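Local atomic coordinates of B-agarase (Agarivorans gilvus, PDB entry 5Z6P), a protein that hydrolyses agarose as a beta-agarase of glycoside hydrolase family 50, probably cutting the beta-1,4 linkages of the polysaccharide. Residues A[95-100]-A[204-209]; A[479-484]-A[603-608]; A[597-602]-A[613-618]. All coordinates share one frame; numbering follows the deposited sequence.

Interaction 1 of 3, residues A[95-100]-A[204-209]; sequences FCFAFD and SNFRLQ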
loop_
_atom_site.group_PDB
_atom_site.type_symbol
_atom_site.label_atom_id
_atom_site.label_comp_id
_atom_site.label_asym_id
_atom_site.label_seq_id
_atom_site.Cartn_x
_atom_site.Cartn_y
_atom_site.Cartn_z
ATOM N N PHE A 95 -21.481 -20.543 -5.816
ATOM C CA PHE A 95 -20.762 -21.377 -4.854
ATOM C C PHE A 95 -19.438 -20.776 -4.374
ATOM O O PHE A 95 -18.910 -19.839 -4.971
ATOM C CB PHE A 95 -20.480 -22.744 -5.474
ATOM C CG PHE A 95 -19.361 -22.727 -6.467
ATOM C CD1 PHE A 95 -19.586 -22.333 -7.772
ATOM C CD2 PHE A 95 -18.083 -23.087 -6.093
ATOM C CE1 PHE A 95 -18.567 -22.306 -8.678
ATOM C CE2 PHE A 95 -17.047 -23.058 -7.002
ATOM C CZ PHE A 95 -17.288 -22.668 -8.296
ATOM N N CYS A 96 -18.904 -21.360 -3.304
ATOM C CA CYS A 96 -17.571 -21.038 -2.803
ATOM C C CYS A 96 -16.656 -22.266 -2.741
ATOM O O CYS A 96 -17.092 -23.387 -2.463
ATOM C CB CYS A 96 -17.644 -20.428 -1.404
ATOM S SG CYS A 96 -18.652 -18.950 -1.250
ATOM N N PHE A 97 -15.379 -22.042 -3.009
ATOM C CA PHE A 97 -14.357 -22.972 -2.573
ATOM C C PHE A 97 -14.148 -22.707 -1.080
ATOM O O PHE A 97 -13.994 -21.565 -0.665
ATOM C CB PHE A 97 -13.064 -22.795 -3.373
ATOM C CG PHE A 97 -11.898 -23.538 -2.799
ATOM C CD1 PHE A 97 -11.773 -24.902 -2.981
ATOM C CD2 PHE A 97 -10.933 -22.872 -2.061
ATOM C CE1 PHE A 97 -10.697 -25.592 -2.439
ATOM C CE2 PHE A 97 -9.856 -23.559 -1.516
ATOM C CZ PHE A 97 -9.740 -24.917 -1.706
ATOM N N ALA A 98 -14.183 -23.755 -0.268
ATOM C CA ALA A 98 -14.157 -23.581 1.174
ATOM C C ALA A 98 -13.275 -24.613 1.875
ATOM O O ALA A 98 -12.999 -25.682 1.342
ATOM C CB ALA A 98 -15.557 -23.643 1.725
ATOM N N PHE A 99 -12.828 -24.264 3.071
ATOM C CA PHE A 99 -12.116 -25.198 3.933
ATOM C C PHE A 99 -12.137 -24.669 5.355
ATOM O O PHE A 99 -12.422 -23.498 5.590
ATOM C CB PHE A 99 -10.672 -25.407 3.461
ATOM C CG PHE A 99 -9.853 -24.146 3.417
ATOM C CD1 PHE A 99 -9.822 -23.368 2.272
ATOM C CD2 PHE A 99 -9.109 -23.746 4.511
ATOM C CE1 PHE A 99 -9.072 -22.215 2.223
ATOM C CE2 PHE A 99 -8.353 -22.598 4.462
ATOM C CZ PHE A 99 -8.348 -21.829 3.321
ATOM N N ASP A 100 -11.832 -25.531 6.306
ATOM C CA ASP A 100 -11.768 -25.100 7.692
ATOM C C ASP A 100 -10.317 -24.995 8.093
ATOM O O ASP A 100 -9.491 -25.723 7.565
ATOM C CB ASP A 100 -12.520 -26.068 8.603
ATOM C CG ASP A 100 -14.011 -26.069 8.340
ATOM O OD1 ASP A 100 -14.506 -25.114 7.702
ATOM O OD2 ASP A 100 -14.688 -27.020 8.771
ATOM N N SER A 204 -8.644 -28.774 7.088
ATOM C CA SER A 204 -9.545 -29.904 6.955
ATOM C C SER A 204 -10.766 -29.448 6.135
ATOM O O SER A 204 -10.986 -28.266 5.920
ATOM C CB SER A 204 -9.947 -30.437 8.357
ATOM O OG SER A 204 -10.758 -29.469 9.002
ATOM N N ASN A 205 -11.548 -30.411 5.675
ATOM C CA ASN A 205 -12.880 -30.148 5.185
ATOM C C ASN A 205 -12.946 -29.257 3.954
ATOM O O ASN A 205 -13.867 -28.462 3.792
ATOM C CB ASN A 205 -13.649 -29.552 6.343
ATOM C CG ASN A 205 -13.822 -30.512 7.529
ATOM O OD1 ASN A 205 -14.939 -30.550 8.056
ATOM N ND2 ASN A 205 -12.901 -31.487 7.703
ATOM N N PHE A 206 -12.007 -29.487 3.049
ATOM C CA PHE A 206 -12.054 -28.906 1.720
ATOM C C PHE A 206 -13.313 -29.381 1.016
ATOM O O PHE A 206 -13.639 -30.564 1.040
ATOM C CB PHE A 206 -10.807 -29.264 0.882
ATOM C CG PHE A 206 -9.537 -28.638 1.379
ATOM C CD1 PHE A 206 -8.776 -29.276 2.337
ATOM C CD2 PHE A 206 -9.113 -27.412 0.900
ATOM C CE1 PHE A 206 -7.620 -28.719 2.806
ATOM C CE2 PHE A 206 -7.946 -26.844 1.378
ATOM C CZ PHE A 206 -7.204 -27.507 2.327
ATOM N N ARG A 207 -13.998 -28.437 0.379
ATOM C CA ARG A 207 -15.320 -28.658 -0.171
ATOM C C ARG A 207 -15.711 -27.551 -1.125
ATOM O O ARG A 207 -15.113 -26.475 -1.118
ATOM C CB ARG A 207 -16.345 -28.733 0.953
ATOM C CG ARG A 207 -16.510 -27.427 1.709
ATOM C CD ARG A 207 -17.033 -27.669 3.097
ATOM N NE ARG A 207 -17.344 -26.443 3.814
ATOM C CZ ARG A 207 -16.603 -25.933 4.792
ATOM N NH1 ARG A 207 -15.495 -26.536 5.168
ATOM N NH2 ARG A 207 -16.972 -24.817 5.398
ATOM N N LEU A 208 -16.722 -27.830 -1.943
ATOM C CA LEU A 208 -17.438 -26.799 -2.670
ATOM C C LEU A 208 -18.731 -26.550 -1.910
ATOM O O LEU A 208 -19.405 -27.494 -1.495
ATOM C CB LEU A 208 -17.705 -27.220 -4.115
ATOM C CG LEU A 208 -16.431 -27.351 -4.953
ATOM C CD1 LEU A 208 -16.720 -27.964 -6.295
ATOM C CD2 LEU A 208 -15.769 -26.000 -5.135
ATOM N N GLN A 209 -19.054 -25.282 -1.693
ATOM C CA GLN A 209 -20.210 -24.935 -0.890
ATOM C C GLN A 209 -21.077 -23.900 -1.580
ATOM O O GLN A 209 -20.589 -22.867 -2.023
ATOM C CB GLN A 209 -19.769 -24.423 0.479
ATOM C CG GLN A 209 -20.915 -24.168 1.430
ATOM C CD GLN A 209 -20.533 -24.423 2.870
ATOM O OE1 GLN A 209 -19.914 -25.440 3.193
ATOM N NE2 GLN A 209 -20.911 -23.508 3.750
#
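Cys96 and Gln209 head an antiparallel ladder between 95-100 and 204-209, whose axes approach to 4.7 Å with directions 165° apart. Reciprocal backbone bonds join Cys96 with Gln209, Ala98 with Arg207 and Asp100 with Ser204; Phe97 and Leu208 form a non-hydrogen-bonded pair. Beyond Ala98 the register slips by one residue, a beta bulge in which Asn205 takes a positive phi.

On the face shared by Ala98 and Asp100, the extended Arg207 side chain lays one side of its guanidinium on the Ala98 methyl and uses its rim for polar partners. NH1 of Arg207 meets Asp100 OD1 at 3.1 Å, approaching from above the carboxylate plane, and the same NH1 reaches Asn205 O at the bulge, 2.9 Å away. Arg207 NE donates to Gln209 OE1 at 2.8 Å. Ser136 on strand 135-140 binds both Asp100 OD1 and Arg207 NH2.

Among the aromatic residues, Phe99 CB rests over the Phe206 ring, 3.9 Å from its centroid, while Phe97 CZ touches the edge of that ring; Leu208 CD2 packs on Phe95 CE2.

In this domain of the agarase carbohydrate-binding-module-like family, one arginine thus ties the bulge carbonyl, a carboxylate and a glutamine together, its positive charge probably balanced by Asp100.

Interaction 2 of 3, residues A[479-484]-A[603-608]; sequences RFRQRA and KQELKK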
loop_
_atom_site.group_PDB
_atom_site.type_symbol
_atom_site.label_atom_id
_atom_site.label_comp_id
_atom_site.label_asym_id
_atom_site.label_seq_id
_atom_site.Cartn_x
_atom_site.Cartn_y
_atom_site.Cartn_z
ATOM N N ARG A 479 10.193 19.510 -21.800
ATOM C CA ARG A 479 9.016 19.865 -21.025
ATOM C C ARG A 479 9.015 19.192 -19.638
ATOM O O ARG A 479 8.561 19.782 -18.688
ATOM C CB ARG A 479 7.734 19.517 -21.786
ATOM C CG ARG A 479 7.414 20.492 -22.925
ATOM C CD ARG A 479 6.113 20.087 -23.601
ATOM N NE ARG A 479 6.271 18.817 -24.293
ATOM C CZ ARG A 479 5.293 18.187 -24.931
ATOM N NH1 ARG A 479 5.534 17.037 -25.535
ATOM N NH2 ARG A 479 4.074 18.706 -24.964
ATOM N N PHE A 480 9.531 17.976 -19.531
ATOM C CA PHE A 480 9.555 17.299 -18.234
ATOM C C PHE A 480 10.319 18.134 -17.203
ATOM O O PHE A 480 9.845 18.340 -16.088
ATOM C CB PHE A 480 10.179 15.903 -18.314
ATOM C CG PHE A 480 10.398 15.276 -16.963
ATOM C CD1 PHE A 480 9.308 14.907 -16.180
ATOM C CD2 PHE A 480 11.683 15.102 -16.446
ATOM C CE1 PHE A 480 9.491 14.361 -14.940
ATOM C CE2 PHE A 480 11.871 14.570 -15.194
ATOM C CZ PHE A 480 10.778 14.181 -14.442
ATOM N N ARG A 481 11.485 18.631 -17.608
ATOM C CA ARG A 481 12.330 19.445 -16.743
ATOM C C ARG A 481 11.576 20.692 -16.269
ATOM O O ARG A 481 11.616 21.033 -15.095
ATOM C CB ARG A 481 13.640 19.851 -17.451
ATOM C CG ARG A 481 14.597 20.566 -16.513
ATOM C CD ARG A 481 15.895 21.031 -17.193
ATOM N NE ARG A 481 16.838 19.952 -17.435
ATOM C CZ ARG A 481 17.666 19.451 -16.523
ATOM N NH1 ARG A 481 17.671 19.926 -15.283
ATOM N NH2 ARG A 481 18.509 18.486 -16.857
ATOM N N GLN A 482 10.863 21.345 -17.184
ATOM C CA GLN A 482 10.061 22.506 -16.816
ATOM C C GLN A 482 8.970 22.155 -15.803
ATOM O O GLN A 482 8.685 22.946 -14.921
ATOM C CB GLN A 482 9.419 23.154 -18.048
ATOM C CG GLN A 482 10.413 23.748 -18.998
ATOM C CD GLN A 482 11.375 24.654 -18.284
ATOM O OE1 GLN A 482 10.979 25.661 -17.727
ATOM N NE2 GLN A 482 12.645 24.273 -18.259
ATOM N N ARG A 483 8.354 20.988 -15.946
ATOM C CA ARG A 483 7.311 20.584 -15.007
ATOM C C ARG A 483 7.939 20.218 -13.651
ATOM O O ARG A 483 7.360 20.497 -12.603
ATOM C CB ARG A 483 6.480 19.421 -15.563
ATOM C CG ARG A 483 5.660 19.754 -16.828
ATOM C CD ARG A 483 4.814 21.002 -16.657
ATOM N NE ARG A 483 4.037 20.937 -15.428
ATOM C CZ ARG A 483 3.635 21.999 -14.746
ATOM N NH1 ARG A 483 3.930 23.214 -15.178
ATOM N NH2 ARG A 483 2.947 21.843 -13.626
ATOM N N ALA A 484 9.122 19.611 -13.677
ATOM C CA ALA A 484 9.835 19.305 -12.434
ATOM C C ALA A 484 10.142 20.600 -11.694
ATOM O O ALA A 484 9.969 20.667 -10.489
ATOM C CB ALA A 484 11.121 18.517 -12.699
ATOM N N LYS A 603 16.629 15.492 -9.368
ATOM C CA LYS A 603 17.672 15.935 -8.429
ATOM C C LYS A 603 18.123 17.364 -8.758
ATOM O O LYS A 603 18.189 18.232 -7.885
ATOM C CB LYS A 603 18.874 14.976 -8.456
ATOM C CG LYS A 603 19.972 15.303 -7.465
ATOM C CD LYS A 603 21.284 14.648 -7.858
ATOM C CE LYS A 603 22.416 14.973 -6.875
ATOM N NZ LYS A 603 22.755 13.828 -5.968
ATOM N N GLN A 604 18.412 17.607 -10.032
ATOM C CA GLN A 604 18.961 18.900 -10.443
ATOM C C GLN A 604 18.004 20.046 -10.160
ATOM O O GLN A 604 18.405 21.071 -9.629
ATOM C CB GLN A 604 19.338 18.885 -11.927
ATOM C CG GLN A 604 20.645 18.166 -12.177
ATOM C CD GLN A 604 21.037 18.147 -13.622
ATOM O OE1 GLN A 604 20.206 18.339 -14.499
ATOM N NE2 GLN A 604 22.319 17.895 -13.885
ATOM N N GLU A 605 16.743 19.867 -10.523
ATOM C CA GLU A 605 15.756 20.912 -10.323
ATOM C C GLU A 605 15.523 21.132 -8.830
ATOM O O GLU A 605 15.357 22.265 -8.399
ATOM C CB GLU A 605 14.445 20.574 -11.041
ATOM C CG GLU A 605 14.594 20.543 -12.552
ATOM C CD GLU A 605 15.155 21.836 -13.101
ATOM O OE1 GLU A 605 14.650 22.906 -12.735
ATOM O OE2 GLU A 605 16.107 21.788 -13.884
ATOM N N LEU A 606 15.529 20.059 -8.039
ATOM C CA LEU A 606 15.404 20.220 -6.589
ATOM C C LEU A 606 16.569 21.047 -6.038
ATOM O O LEU A 606 16.364 21.974 -5.285
ATOM C CB LEU A 606 15.335 18.864 -5.874
ATOM C CG LEU A 606 13.904 18.341 -5.739
ATOM C CD1 LEU A 606 13.883 16.930 -5.220
ATOM C CD2 LEU A 606 13.099 19.241 -4.835
ATOM N N LYS A 607 17.785 20.715 -6.441
ATOM C CA LYS A 607 18.960 21.359 -5.853
ATOM C C LYS A 607 19.116 22.807 -6.304
ATOM O O LYS A 607 19.728 23.585 -5.589
ATOM C CB LYS A 607 20.243 20.572 -6.161
ATOM C CG LYS A 607 20.297 19.149 -5.573
ATOM C CD LYS A 607 20.096 19.109 -4.048
ATOM C CE LYS A 607 20.155 17.678 -3.493
ATOM N NZ LYS A 607 20.054 17.618 -1.994
ATOM N N LYS A 608 18.540 23.185 -7.451
ATOM C CA LYS A 608 18.645 24.574 -7.917
ATOM C C LYS A 608 17.907 25.515 -6.987
ATOM O O LYS A 608 18.299 26.663 -6.823
ATOM C CB LYS A 608 18.080 24.762 -9.339
ATOM C CG LYS A 608 18.932 24.201 -10.505
ATOM C CD LYS A 608 18.184 24.366 -11.838
ATOM C CE LYS A 608 18.775 23.510 -12.945
ATOM N NZ LYS A 608 18.180 23.830 -14.270
#
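Arg481 reaches across from helix 479-484 to Gln604 and Glu605 on helix 603-608 and meets the two in different ways. Its CG stands anti to the backbone N, which sends the chain out toward the other helix, and a bend at chi3 turns the guanidinium so that its edge faces both acceptors. Toward Gln604 the approach is end-on: NH1 and NH2 both donate to the single oxygen OE1, with Arg481 NH2 to Gln604 OE1 the shorter bond at 2.9 Å and Arg481 NH1 to Gln604 OE1 at 3.1 Å. The guanidinium and amide planes are inclined by 38°.

Glu605 lies much more steeply, its carboxylate plane turned 74° from the guanidinium. Arg481 NH1 bonds Glu605 OE2 at 2.8 Å on the anti lone pair, the one directed away from the other oxygen, while the oxygen stays in the guanidinium plane. Lys608 NZ reaches the same Glu605 OE2 at 2.9 Å from the syn side. Glu605 OE2 thus joins Arg481, Glu605 and Lys608 in a salt-bridge network and probably eases the repulsion between the two cations, one carboxylate countering only part of their combined charge.

Beside these polar groups Ala484 CB packs on Glu605 CG at 4.0 Å, and Ala485 and Val488 also touch Glu605. The helix axes come within 9.7 Å at a crossing of -38°. Such side-by-side packing, with a small alanine against the aliphatic part of the buried Glu605 and Arg481 and Lys608 reaching toward solvent, fits neighbouring outer helices of the (beta/alpha)8 barrel expected for this glycosidase family.

Interaction 3 of 3, residues A[597-602]-A[613-618]; sequences EYFRVV and HLYLGC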
loop_
_atom_site.group_PDB
_atom_site.type_symbol
_atom_site.label_atom_id
_atom_site.label_comp_id
_atom_site.label_asym_id
_atom_site.label_seq_id
_atom_site.Cartn_x
_atom_site.Cartn_y
_atom_site.Cartn_z
ATOM N N GLU A 597 18.109 9.167 -15.989
ATOM C CA GLU A 597 17.799 10.526 -16.407
ATOM C C GLU A 597 16.589 11.105 -15.669
ATOM O O GLU A 597 16.575 12.278 -15.387
ATOM C CB GLU A 597 17.549 10.595 -17.918
ATOM C CG GLU A 597 17.408 12.019 -18.465
ATOM C CD GLU A 597 18.729 12.817 -18.484
ATOM O OE1 GLU A 597 19.782 12.297 -18.071
ATOM O OE2 GLU A 597 18.710 13.981 -18.919
ATOM N N TYR A 598 15.571 10.297 -15.377
ATOM C CA TYR A 598 14.482 10.796 -14.536
ATOM C C TYR A 598 15.065 11.304 -13.199
ATOM O O TYR A 598 14.814 12.424 -12.779
ATOM C CB TYR A 598 13.418 9.717 -14.279
ATOM C CG TYR A 598 12.447 10.058 -13.142
ATOM C CD1 TYR A 598 11.293 10.795 -13.376
ATOM C CD2 TYR A 598 12.696 9.632 -11.840
ATOM C CE1 TYR A 598 10.404 11.112 -12.320
ATOM C CE2 TYR A 598 11.839 9.930 -10.798
ATOM C CZ TYR A 598 10.691 10.669 -11.030
ATOM O OH TYR A 598 9.867 10.955 -9.968
ATOM N N PHE A 599 15.863 10.471 -12.543
ATOM C CA PHE A 599 16.363 10.835 -11.229
ATOM C C PHE A 599 17.346 11.999 -11.310
ATOM O O PHE A 599 17.383 12.822 -10.398
ATOM C CB PHE A 599 16.983 9.619 -10.535
ATOM C CG PHE A 599 15.968 8.577 -10.119
ATOM C CD1 PHE A 599 15.044 8.850 -9.119
ATOM C CD2 PHE A 599 15.944 7.330 -10.719
ATOM C CE1 PHE A 599 14.105 7.898 -8.725
ATOM C CE2 PHE A 599 14.995 6.377 -10.345
ATOM C CZ PHE A 599 14.073 6.671 -9.335
ATOM N N ARG A 600 18.102 12.088 -12.408
ATOM C CA ARG A 600 19.065 13.180 -12.601
ATOM C C ARG A 600 18.347 14.514 -12.735
ATOM O O ARG A 600 18.734 15.504 -12.104
ATOM C CB ARG A 600 19.965 12.938 -13.843
ATOM C CG ARG A 600 21.116 13.957 -14.022
ATOM C CD ARG A 600 21.998 13.716 -15.305
ATOM N NE ARG A 600 21.336 14.284 -16.476
ATOM C CZ ARG A 600 21.511 15.525 -16.918
ATOM N NH1 ARG A 600 22.370 16.343 -16.328
ATOM N NH2 ARG A 600 20.828 15.947 -17.967
ATOM N N VAL A 601 17.296 14.542 -13.555
ATOM C CA VAL A 601 16.595 15.798 -13.813
ATOM C C VAL A 601 15.894 16.286 -12.538
ATOM O O VAL A 601 16.025 17.451 -12.165
ATOM C CB VAL A 601 15.573 15.674 -14.967
ATOM C CG1 VAL A 601 14.729 16.908 -15.050
ATOM C CG2 VAL A 601 16.296 15.428 -16.312
ATOM N N VAL A 602 15.194 15.386 -11.854
ATOM C CA VAL A 602 14.528 15.743 -10.607
ATOM C C VAL A 602 15.544 16.230 -9.571
ATOM O O VAL A 602 15.344 17.264 -8.977
ATOM C CB VAL A 602 13.720 14.576 -10.006
ATOM C CG1 VAL A 602 13.178 14.968 -8.617
ATOM C CG2 VAL A 602 12.576 14.159 -10.937
ATOM N N HIS A 613 18.262 20.545 1.118
ATOM C CA HIS A 613 17.268 19.597 1.594
ATOM C C HIS A 613 17.402 18.252 0.901
ATOM O O HIS A 613 17.662 18.183 -0.298
ATOM C CB HIS A 613 15.860 20.145 1.391
ATOM C CG HIS A 613 15.477 21.223 2.352
ATOM N ND1 HIS A 613 15.813 22.542 2.161
ATOM C CD2 HIS A 613 14.769 21.178 3.507
ATOM C CE1 HIS A 613 15.335 23.266 3.158
ATOM N NE2 HIS A 613 14.694 22.463 3.987
ATOM N N LEU A 614 17.191 17.190 1.668
ATOM C CA LEU A 614 17.306 15.833 1.184
ATOM C C LEU A 614 16.268 15.496 0.124
ATOM O O LEU A 614 15.084 15.811 0.254
ATOM C CB LEU A 614 17.192 14.851 2.357
ATOM C CG LEU A 614 18.325 14.945 3.393
ATOM C CD1 LEU A 614 18.110 13.977 4.539
ATOM C CD2 LEU A 614 19.677 14.693 2.757
ATOM N N TYR A 615 16.738 14.866 -0.940
ATOM C CA TYR A 615 15.860 14.341 -1.969
ATOM C C TYR A 615 15.683 12.846 -1.703
ATOM O O TYR A 615 16.648 12.078 -1.732
ATOM C CB TYR A 615 16.441 14.624 -3.361
ATOM C CG TYR A 615 15.765 13.901 -4.500
ATOM C CD1 TYR A 615 14.400 13.653 -4.496
ATOM C CD2 TYR A 615 16.507 13.463 -5.586
ATOM C CE1 TYR A 615 13.791 12.979 -5.556
ATOM C CE2 TYR A 615 15.923 12.804 -6.628
ATOM C CZ TYR A 615 14.564 12.555 -6.616
ATOM O OH TYR A 615 14.016 11.889 -7.679
ATOM N N LEU A 616 14.444 12.446 -1.435
ATOM C CA LEU A 616 14.172 11.127 -0.883
ATOM C C LEU A 616 13.628 10.132 -1.887
ATOM O O LEU A 616 13.192 9.063 -1.508
ATOM C CB LEU A 616 13.196 11.249 0.290
ATOM C CG LEU A 616 13.612 12.239 1.378
ATOM C CD1 LEU A 616 12.471 12.422 2.340
ATOM C CD2 LEU A 616 14.872 11.824 2.127
ATOM N N GLY A 617 13.647 10.475 -3.170
ATOM C CA GLY A 617 13.276 9.499 -4.178
ATOM C C GLY A 617 11.802 9.428 -4.539
ATOM O O GLY A 617 11.066 10.396 -4.367
ATOM N N CYS A 618 11.377 8.280 -5.057
ATOM C CA CYS A 618 10.062 8.156 -5.677
ATOM C C CYS A 618 9.184 7.054 -5.107
ATOM O O CYS A 618 8.174 6.688 -5.716
ATOM C CB CYS A 618 10.214 7.914 -7.177
ATOM S SG CYS A 618 11.088 6.405 -7.569
HETATM O O HOH W 1 11.229 10.975 -7.597
#
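Tyr615 directs its hydroxyl end at the helix 597-602, where it lodges between Val602 and Phe599. A chi1 of 174° turns CG1 of Val602 onto the phenol end, 3.4 Å from Tyr615 CZ, and the two side chains cross at about a right angle. The hydroxyl also stands at the edge of the neighbouring ring, with Tyr615 OH 3.5 Å from Phe599 CD1. Further along that edge comes Cys618, whose SG is 3.5 Å from Phe599 CZ and almost in the ring plane, a sulfur-aromatic contact made at the rim and not over the face.

A water joins the two tyrosines: it donates to Tyr598 OH at 2.7 Å and is hydrogen-bonded to Tyr615 OH at 2.9 Å. The contact lies within the return arm of a beta-alpha-beta crossover: after a long, mostly helical excursion from strand 501-506, helix 581-609 runs back to the short, weakly bonded strand 614-615, parallel to 501-506, as in a (beta/alpha)8 barrel.

Within the helix, Tyr598 CD2 lies over the centre of the Phe599 ring, 3.6 Å above its plane. Asp507, just past strand 501-506, is hydrogen-bonded to Tyr598 OH, and Trp512 meets the rings of both Tyr598 and Phe599 and touches Cys618.

In the fold
Interaction 1 comes first along the chain, joining strands 95-103 and 199-210 and closing a loop of 103 residues rich in strand and without helix, all within the N-terminal carbohydrate-binding-module-like region. It finishes before the others begin and lies on the opposite side of the chain's centre, about 50 Å from interaction 3 between centres. Interactions 2 and 3 cross: 479-484 opens first, 597-602 follows, then 603-608 closes interaction 2 before 613-618 closes interaction 3. Both draw on helix 581-609, tied alongside to the neighbouring helix 478-495 and inward to strand 614-615. The two contacts touch directly, through Phe480 on Tyr598 and Leu606 on Tyr615.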